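Local coordinates for protein CAS6A (Thermus thermophilus, PDB 4C97) that probably acts as a CRISPR-associated endoribonuclease of the Cas6 family, cutting precursor CRISPR RNA as part of antiviral defence, at residues A[12-17]-A[92-97]; A[18-23]-A[59-64]; A[172-177]-A[202-207]. The protein carries 1 engineered substitution. All blocks are in the same frame, centred on the assembly; numbering follows the deposited sequence.

Contact 1: residues A[12-17]-A[92-97]; sequences LVLEGE and FRVRAV
L14 lays CD1 over one face of the F92 ring, a CH-pi contact with CD1 4.2 Å from the ring centroid and 14° off the normal of F92, displaced toward the rim. L14 CB touches the F92 ring at CD1 (3.9 Å), while L14 CD2 reaches past F92 CB to V94 CG2. F92 points CB at the other segment with CG anti to the carbonyl carbon (chi1 -62°), and its ring extends as far as E17, CE1 lying 3.6 Å from E17 O. L12 joins L14 and V94 on their face of the sheet through looser contacts with V94 and V97. The reverse face carries E15 and R93 beside the apolar pair V13 and A96, and R95 reaches over to E15. E15 OE1 forms a salt bridge with R95 NH2 at 2.8 Å, a bent and weak hydrogen bond in which the carboxylate oxygen sits at the guanidinium edge with the two planes 62° apart. The other oxygen, E15 OE2, rests 3.4 Å from R93 CD; the R93 chain turns at chi3, and its NH1 bonds G83 O.

These side chains sit on the antiparallel pairing of strands 6-15 and 91-109, neighbours in the N-terminal ferredoxin-like sheet of a Cas6 protein. E15 and R93 exchange two backbone bonds, of which E15 N to R93 O (2.9 Å) is nearly straight. Farther along, a beta bulge sets R95 and A96 together opposite V13: R95 has helical backbone angles, its N binds V13 O at 2.8 Å, and V13 N binds A96 O at 2.9 Å, whereas the buried A96 N has no partner. The extra residue turns the R95 side chain toward strand 6-15, within range of E15. Farther out, L88 touches L14, V86 packs on V94, and E82 accepts the N-H of V97.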
# COMPACT_ATOMS: atom_id res chain seq x y z
N LEU A 12 8.51 -7.10 8.97
CA LEU A 12 8.88 -8.17 9.90
C LEU A 12 9.49 -9.30 9.09
O LEU A 12 8.79 -9.97 8.30
CB LEU A 12 7.65 -8.71 10.64
CG LEU A 12 7.03 -7.86 11.75
CD1 LEU A 12 6.83 -6.42 11.34
CD2 LEU A 12 5.71 -8.48 12.21
N VAL A 13 10.79 -9.50 9.30
CA VAL A 13 11.53 -10.57 8.66
C VAL A 13 11.25 -11.83 9.47
O VAL A 13 11.46 -11.85 10.68
CB VAL A 13 13.03 -10.28 8.60
CG1 VAL A 13 13.80 -11.44 7.98
CG2 VAL A 13 13.29 -9.01 7.83
N LEU A 14 10.77 -12.88 8.80
CA LEU A 14 10.20 -14.02 9.51
C LEU A 14 11.01 -15.28 9.30
O LEU A 14 11.44 -15.58 8.19
CB LEU A 14 8.77 -14.27 9.01
CG LEU A 14 7.81 -13.09 9.15
CD1 LEU A 14 6.50 -13.41 8.42
CD2 LEU A 14 7.55 -12.72 10.61
N GLU A 15 11.20 -16.04 10.38
CA GLU A 15 11.73 -17.39 10.23
C GLU A 15 10.68 -18.39 10.66
O GLU A 15 10.01 -18.23 11.68
CB GLU A 15 13.06 -17.57 10.99
CG GLU A 15 13.18 -16.77 12.26
CD GLU A 15 14.47 -17.06 13.02
OE1 GLU A 15 15.19 -18.01 12.64
OE2 GLU A 15 14.77 -16.35 14.01
N GLY A 16 10.53 -19.43 9.85
CA GLY A 16 9.49 -20.41 10.02
C GLY A 16 9.07 -20.95 8.68
O GLY A 16 9.51 -20.45 7.64
N GLU A 17 8.23 -21.97 8.70
CA GLU A 17 7.77 -22.63 7.48
C GLU A 17 6.55 -21.90 6.91
O GLU A 17 5.66 -21.48 7.64
CB GLU A 17 7.43 -24.09 7.79
CG GLU A 17 8.01 -25.10 6.83
CD GLU A 17 7.78 -26.53 7.28
OE1 GLU A 17 7.90 -26.80 8.50
OE2 GLU A 17 7.47 -27.38 6.42
N PHE A 92 5.61 -17.96 13.29
CA PHE A 92 6.92 -17.51 12.83
C PHE A 92 7.64 -16.88 13.99
O PHE A 92 7.03 -16.30 14.87
CB PHE A 92 6.81 -16.46 11.72
CG PHE A 92 6.13 -16.95 10.48
CD1 PHE A 92 6.85 -17.58 9.48
CD2 PHE A 92 4.77 -16.77 10.31
CE1 PHE A 92 6.22 -18.03 8.33
CE2 PHE A 92 4.13 -17.22 9.16
CZ PHE A 92 4.86 -17.85 8.17
N ARG A 93 8.96 -16.95 13.96
CA ARG A 93 9.76 -16.14 14.84
C ARG A 93 10.16 -14.86 14.09
O ARG A 93 10.53 -14.90 12.92
CB ARG A 93 10.99 -16.93 15.28
CG ARG A 93 11.93 -16.16 16.17
CD ARG A 93 12.97 -17.08 16.77
NE ARG A 93 12.37 -18.31 17.29
CZ ARG A 93 11.77 -18.42 18.47
NH1 ARG A 93 11.69 -17.37 19.29
NH2 ARG A 93 11.25 -19.58 18.85
N VAL A 94 10.04 -13.73 14.76
CA VAL A 94 10.37 -12.46 14.15
C VAL A 94 11.86 -12.21 14.34
O VAL A 94 12.32 -11.95 15.45
CB VAL A 94 9.55 -11.31 14.76
CG1 VAL A 94 9.97 -9.97 14.18
CG2 VAL A 94 8.06 -11.54 14.53
N ARG A 95 12.60 -12.28 13.24
CA ARG A 95 14.05 -12.13 13.31
C ARG A 95 14.46 -10.68 13.42
O ARG A 95 15.40 -10.34 14.13
CB ARG A 95 14.71 -12.72 12.08
CG ARG A 95 16.20 -12.45 12.01
CD ARG A 95 16.79 -13.19 10.84
NE ARG A 95 16.60 -14.62 11.02
CZ ARG A 95 16.33 -15.47 10.03
NH1 ARG A 95 16.22 -15.05 8.78
NH2 ARG A 95 16.17 -16.76 10.31
N ALA A 96 13.76 -9.83 12.68
CA ALA A 96 14.07 -8.42 12.66
C ALA A 96 12.84 -7.62 12.31
O ALA A 96 11.97 -8.10 11.58
CB ALA A 96 15.20 -8.14 11.66
N VAL A 97 12.77 -6.41 12.83
CA VAL A 97 11.77 -5.45 12.45
C VAL A 97 12.50 -4.28 11.80
O VAL A 97 13.29 -3.60 12.46
CB VAL A 97 10.96 -4.98 13.66
CG1 VAL A 97 9.93 -3.95 13.26
CG2 VAL A 97 10.28 -6.18 14.31

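Contact 2: residues A[18-23]-A[59-64]; sequences GLPEPL and AWARVS
P20 and A59 face one another where the chain leaves strand 6-15 and turns into helix 22-36, the first strand-to-helix connection of the N-terminal ferredoxin-like domain, laid here against strand 58-65. Both residues point their CB atoms at the opposite segment, and the edge of the proline ring meets the alanine methyl, P20 CD standing 4.1 Å from A59 CB. L19 starts off to one side, its CG anti to the carbonyl carbon (chi1 -72°), but the end of the side chain turns back toward the strand. There CD2 of L19 lies 3.9 Å from A59 CB. That methyl therefore touches both L19 and P20, and the carbonyl oxygen of G18 adds a third neighbour at 3.7 Å from A59 CB.

W60, next along the strand, directs its side chain away from the 18-23 segment, to the other face of the sheet. There its ring stacks on W104 and meets H102 edge-to-face, close to a bound sulfate ion, so P20 meets this residue through the backbone alone. F52 also touches P20, and L25 of helix 22-36 packs on A61, making the contact part of a buried apolar layer between sheet and helix. E21 then takes the N-cap position of that helix. Along the strand the proline ring reaches on from A59 to the next two residues, its CG lying 3.8 Å from W60 O and 4.4 Å from A61 CB.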
# COMPACT_ATOMS: atom_id res chain seq x y z
N GLY A 18 6.53 -21.73 5.59
CA GLY A 18 5.36 -21.19 4.92
C GLY A 18 5.39 -19.69 4.76
O GLY A 18 6.43 -19.05 4.92
N LEU A 19 4.23 -19.13 4.42
CA LEU A 19 4.09 -17.70 4.31
C LEU A 19 2.98 -17.23 5.22
O LEU A 19 2.08 -17.99 5.56
CB LEU A 19 3.78 -17.29 2.88
CG LEU A 19 4.97 -17.43 1.94
CD1 LEU A 19 4.53 -18.11 0.66
CD2 LEU A 19 5.56 -16.05 1.68
N PRO A 20 3.03 -15.96 5.61
CA PRO A 20 1.90 -15.44 6.37
C PRO A 20 0.62 -15.54 5.59
O PRO A 20 0.64 -15.55 4.35
CB PRO A 20 2.27 -13.97 6.57
CG PRO A 20 3.70 -13.89 6.37
CD PRO A 20 4.04 -14.92 5.36
N GLU A 21 -0.49 -15.65 6.32
CA GLU A 21 -1.82 -15.73 5.75
C GLU A 21 -2.53 -14.40 6.04
O GLU A 21 -2.33 -13.81 7.09
CB GLU A 21 -2.57 -16.88 6.38
CG GLU A 21 -1.98 -18.21 5.99
CD GLU A 21 -2.64 -19.38 6.67
OE1 GLU A 21 -3.55 -19.17 7.51
OE2 GLU A 21 -2.24 -20.52 6.35
N PRO A 22 -3.31 -13.90 5.07
CA PRO A 22 -3.98 -12.60 5.21
C PRO A 22 -4.75 -12.40 6.51
O PRO A 22 -4.55 -11.43 7.24
CB PRO A 22 -4.94 -12.60 4.02
CG PRO A 22 -4.28 -13.43 3.00
CD PRO A 22 -3.45 -14.45 3.72
N LEU A 23 -5.64 -13.34 6.80
CA LEU A 23 -6.45 -13.23 8.01
C LEU A 23 -5.63 -13.38 9.30
O LEU A 23 -5.87 -12.66 10.27
CB LEU A 23 -7.63 -14.18 7.96
CG LEU A 23 -8.60 -13.64 6.91
CD1 LEU A 23 -9.29 -14.73 6.20
CD2 LEU A 23 -9.59 -12.66 7.54
N ALA A 59 10.37 -15.41 4.12
CA ALA A 59 9.08 -14.75 4.13
C ALA A 59 9.14 -13.50 4.97
O ALA A 59 9.99 -13.35 5.85
CB ALA A 59 8.00 -15.70 4.67
N TRP A 60 8.25 -12.57 4.68
CA TRP A 60 8.14 -11.39 5.50
C TRP A 60 6.72 -10.88 5.55
O TRP A 60 5.88 -11.22 4.70
CB TRP A 60 9.07 -10.29 4.98
CG TRP A 60 8.89 -10.00 3.50
CD1 TRP A 60 9.60 -10.56 2.48
CD2 TRP A 60 7.98 -9.08 2.90
NE1 TRP A 60 9.16 -10.06 1.27
CE2 TRP A 60 8.16 -9.16 1.51
CE3 TRP A 60 6.99 -8.22 3.40
CZ2 TRP A 60 7.41 -8.39 0.62
CZ3 TRP A 60 6.24 -7.47 2.52
CH2 TRP A 60 6.46 -7.57 1.14
N ALA A 61 6.46 -10.05 6.55
CA ALA A 61 5.19 -9.35 6.63
C ALA A 61 5.49 -7.88 6.75
O ALA A 61 6.61 -7.50 7.06
CB ALA A 61 4.39 -9.82 7.80
N ARG A 62 4.48 -7.05 6.50
CA ARG A 62 4.68 -5.61 6.60
C ARG A 62 3.45 -4.90 7.12
O ARG A 62 2.30 -5.26 6.83
CB ARG A 62 5.18 -5.01 5.27
CG ARG A 62 4.15 -4.34 4.44
CD ARG A 62 4.68 -4.04 3.04
NE ARG A 62 5.36 -2.77 2.83
CZ ARG A 62 4.87 -1.74 2.13
NH1 ARG A 62 3.65 -1.79 1.60
NH2 ARG A 62 5.61 -0.65 1.94
N VAL A 63 3.73 -3.89 7.95
CA VAL A 63 2.69 -3.09 8.58
C VAL A 63 2.92 -1.65 8.19
O VAL A 63 3.97 -1.08 8.51
CB VAL A 63 2.75 -3.23 10.10
CG1 VAL A 63 1.70 -2.36 10.78
CG2 VAL A 63 2.58 -4.67 10.50
N SER A 64 1.94 -1.06 7.49
CA SER A 64 1.97 0.35 7.14
C SER A 64 1.10 1.12 8.07
O SER A 64 -0.05 0.76 8.30
CB SER A 64 1.39 0.64 5.74
OG SER A 64 2.11 -0.00 4.73

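Contact 3: residues A[172-177]-A[202-207]; sequences LERTTV and YHLPRA
R174 grips the carbonyl of P205 side-on, with NE 2.7 Å and NH2 3.0 Å from P205 O. The oxygen lies almost in the guanidinium plane, so two donors converge on one acceptor, while L204 CD1 covers a face of the same group, 3.7 Å from R174 NE. A bend at chi3 (76°) sets NE back toward the proline carbonyl, and NH2 has a further partner in E211, a salt bridge to helix 209-225.

The close-packed centre lies around T175. Its CG2 rests 3.8 Å from Y202 CB and its OG1 faces L204 CD1, the hydroxyl being bonded to L171 O of the preceding helix. Buried Y202 continues inward to P144 and V147, and its OH bonds P142 O. Alongside, T176 and H203 exchange two backbone bonds: T176 N to H203 O (2.8 Å) is almost straight, whereas H203 N approaches T176 O from above the carbonyl plane.

Toward solvent the packing thins. V177 and Y202 lie side by side and point the same way, but V177 offers only CG2, 3.9 Å from Y202 CE1. At the other end the exposed R206 side chain leads away from the 172-177 segment. Helix 165-174 passes through T175 into strand 176-186, whose first residues pair with the end of strand 199-203, the antiparallel pairing of the second and third strands expected of the C-terminal ferredoxin-like domain in Cas6.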
# COMPACT_ATOMS: atom_id res chain seq x y z
N LEU A 172 -8.40 12.11 -12.22
CA LEU A 172 -9.33 11.00 -12.35
C LEU A 172 -9.90 10.85 -13.75
O LEU A 172 -10.09 9.73 -14.21
CB LEU A 172 -10.48 11.14 -11.35
CG LEU A 172 -10.07 11.15 -9.89
CD1 LEU A 172 -11.31 10.97 -9.01
CD2 LEU A 172 -9.03 10.11 -9.57
N GLU A 173 -10.15 11.96 -14.43
CA GLU A 173 -10.85 11.93 -15.71
C GLU A 173 -9.92 11.95 -16.92
O GLU A 173 -10.26 11.37 -17.95
CB GLU A 173 -11.83 13.10 -15.83
CG GLU A 173 -12.92 13.10 -14.76
CD GLU A 173 -13.75 11.82 -14.80
OE1 GLU A 173 -14.12 11.37 -15.91
OE2 GLU A 173 -14.03 11.25 -13.73
N ARG A 174 -8.78 12.61 -16.81
CA ARG A 174 -7.95 12.79 -18.00
C ARG A 174 -6.79 11.79 -18.10
O ARG A 174 -6.29 11.50 -19.19
CB ARG A 174 -7.46 14.23 -18.11
CG ARG A 174 -6.93 14.57 -19.48
CD ARG A 174 -6.73 16.07 -19.68
NE ARG A 174 -5.53 16.58 -19.01
CZ ARG A 174 -5.52 17.46 -18.01
NH1 ARG A 174 -6.64 17.97 -17.51
NH2 ARG A 174 -4.37 17.85 -17.51
N THR A 175 -6.37 11.25 -16.96
CA THR A 175 -5.24 10.31 -16.97
C THR A 175 -5.58 9.11 -17.83
O THR A 175 -6.69 8.57 -17.74
CB THR A 175 -4.84 9.85 -15.56
OG1 THR A 175 -4.54 10.99 -14.76
CG2 THR A 175 -3.59 8.95 -15.59
N THR A 176 -4.63 8.71 -18.66
CA THR A 176 -4.77 7.56 -19.52
C THR A 176 -3.75 6.49 -19.16
O THR A 176 -2.97 6.64 -18.21
CB THR A 176 -4.67 7.94 -21.02
OG1 THR A 176 -5.11 6.84 -21.81
CG2 THR A 176 -3.25 8.32 -21.42
N VAL A 177 -3.75 5.41 -19.91
CA VAL A 177 -2.78 4.36 -19.76
C VAL A 177 -1.89 4.31 -20.97
O VAL A 177 -2.37 4.17 -22.09
CB VAL A 177 -3.46 2.99 -19.54
CG1 VAL A 177 -2.45 1.89 -19.63
CG2 VAL A 177 -4.16 2.95 -18.17
N TYR A 202 0.73 5.00 -16.23
CA TYR A 202 -0.29 6.04 -16.35
C TYR A 202 0.34 7.30 -16.89
O TYR A 202 1.51 7.58 -16.64
CB TYR A 202 -0.95 6.32 -14.99
CG TYR A 202 -1.58 5.06 -14.44
CD1 TYR A 202 -2.86 4.68 -14.85
CD2 TYR A 202 -0.89 4.23 -13.58
CE1 TYR A 202 -3.43 3.52 -14.38
CE2 TYR A 202 -1.45 3.06 -13.10
CZ TYR A 202 -2.73 2.71 -13.52
OH TYR A 202 -3.30 1.55 -13.10
N HIS A 203 -0.45 8.05 -17.65
CA HIS A 203 0.05 9.27 -18.25
C HIS A 203 -1.06 10.30 -18.24
O HIS A 203 -2.18 10.00 -18.67
CB HIS A 203 0.48 8.99 -19.67
CG HIS A 203 0.82 10.23 -20.43
ND1 HIS A 203 1.95 10.96 -20.17
CD2 HIS A 203 0.17 10.87 -21.42
CE1 HIS A 203 1.99 12.01 -20.98
NE2 HIS A 203 0.92 11.97 -21.75
N LEU A 204 -0.73 11.50 -17.77
CA LEU A 204 -1.68 12.60 -17.72
C LEU A 204 -1.33 13.65 -18.78
O LEU A 204 -0.38 14.44 -18.60
CB LEU A 204 -1.68 13.25 -16.33
CG LEU A 204 -2.60 14.45 -16.14
CD1 LEU A 204 -4.01 14.16 -16.63
CD2 LEU A 204 -2.63 14.89 -14.68
N PRO A 205 -2.08 13.67 -19.89
CA PRO A 205 -1.80 14.63 -20.95
C PRO A 205 -1.95 16.05 -20.45
O PRO A 205 -2.89 16.35 -19.70
CB PRO A 205 -2.88 14.34 -22.00
CG PRO A 205 -3.32 12.95 -21.71
CD PRO A 205 -3.20 12.77 -20.23
N ARG A 206 -1.05 16.90 -20.91
CA ARG A 206 -1.02 18.33 -20.62
C ARG A 206 -1.16 18.64 -19.14
O ARG A 206 -1.78 19.64 -18.78
CB ARG A 206 -2.12 19.06 -21.40
CG ARG A 206 -2.09 18.82 -22.90
CD ARG A 206 -0.98 19.64 -23.64
NE ARG A 206 -1.19 21.09 -23.66
CZ ARG A 206 -0.49 21.98 -22.94
NH1 ARG A 206 0.47 21.60 -22.11
NH2 ARG A 206 -0.76 23.28 -23.07
N ALA A 207 -0.58 17.81 -18.29
CA ALA A 207 -0.60 18.10 -16.86
C ALA A 207 0.01 19.46 -16.57
O ALA A 207 1.09 19.78 -17.07
CB ALA A 207 0.16 17.03 -16.08

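Contacts 1 and 2 share the N-terminal sheet, their centres about 10 Å apart: strand 6-15 pairs with 91-109 in contact 1 and with 58-65 beside it, through L12 N to A61 O (2.7 Å). L14 ties the two together, its CD1 3.5 Å from P20 CG. Contact 3 belongs to the C-terminal sheet on the opposite side of the chain's centre, about 41 Å from contact 1 between centres. Contact 2 is buried, with only van der Waals contacts across its segments. Contacts 1 and 3 are partly buried and add strand pairing and arginine chemistry; within their segments R95 meets a carboxylate and R174 a backbone carbonyl.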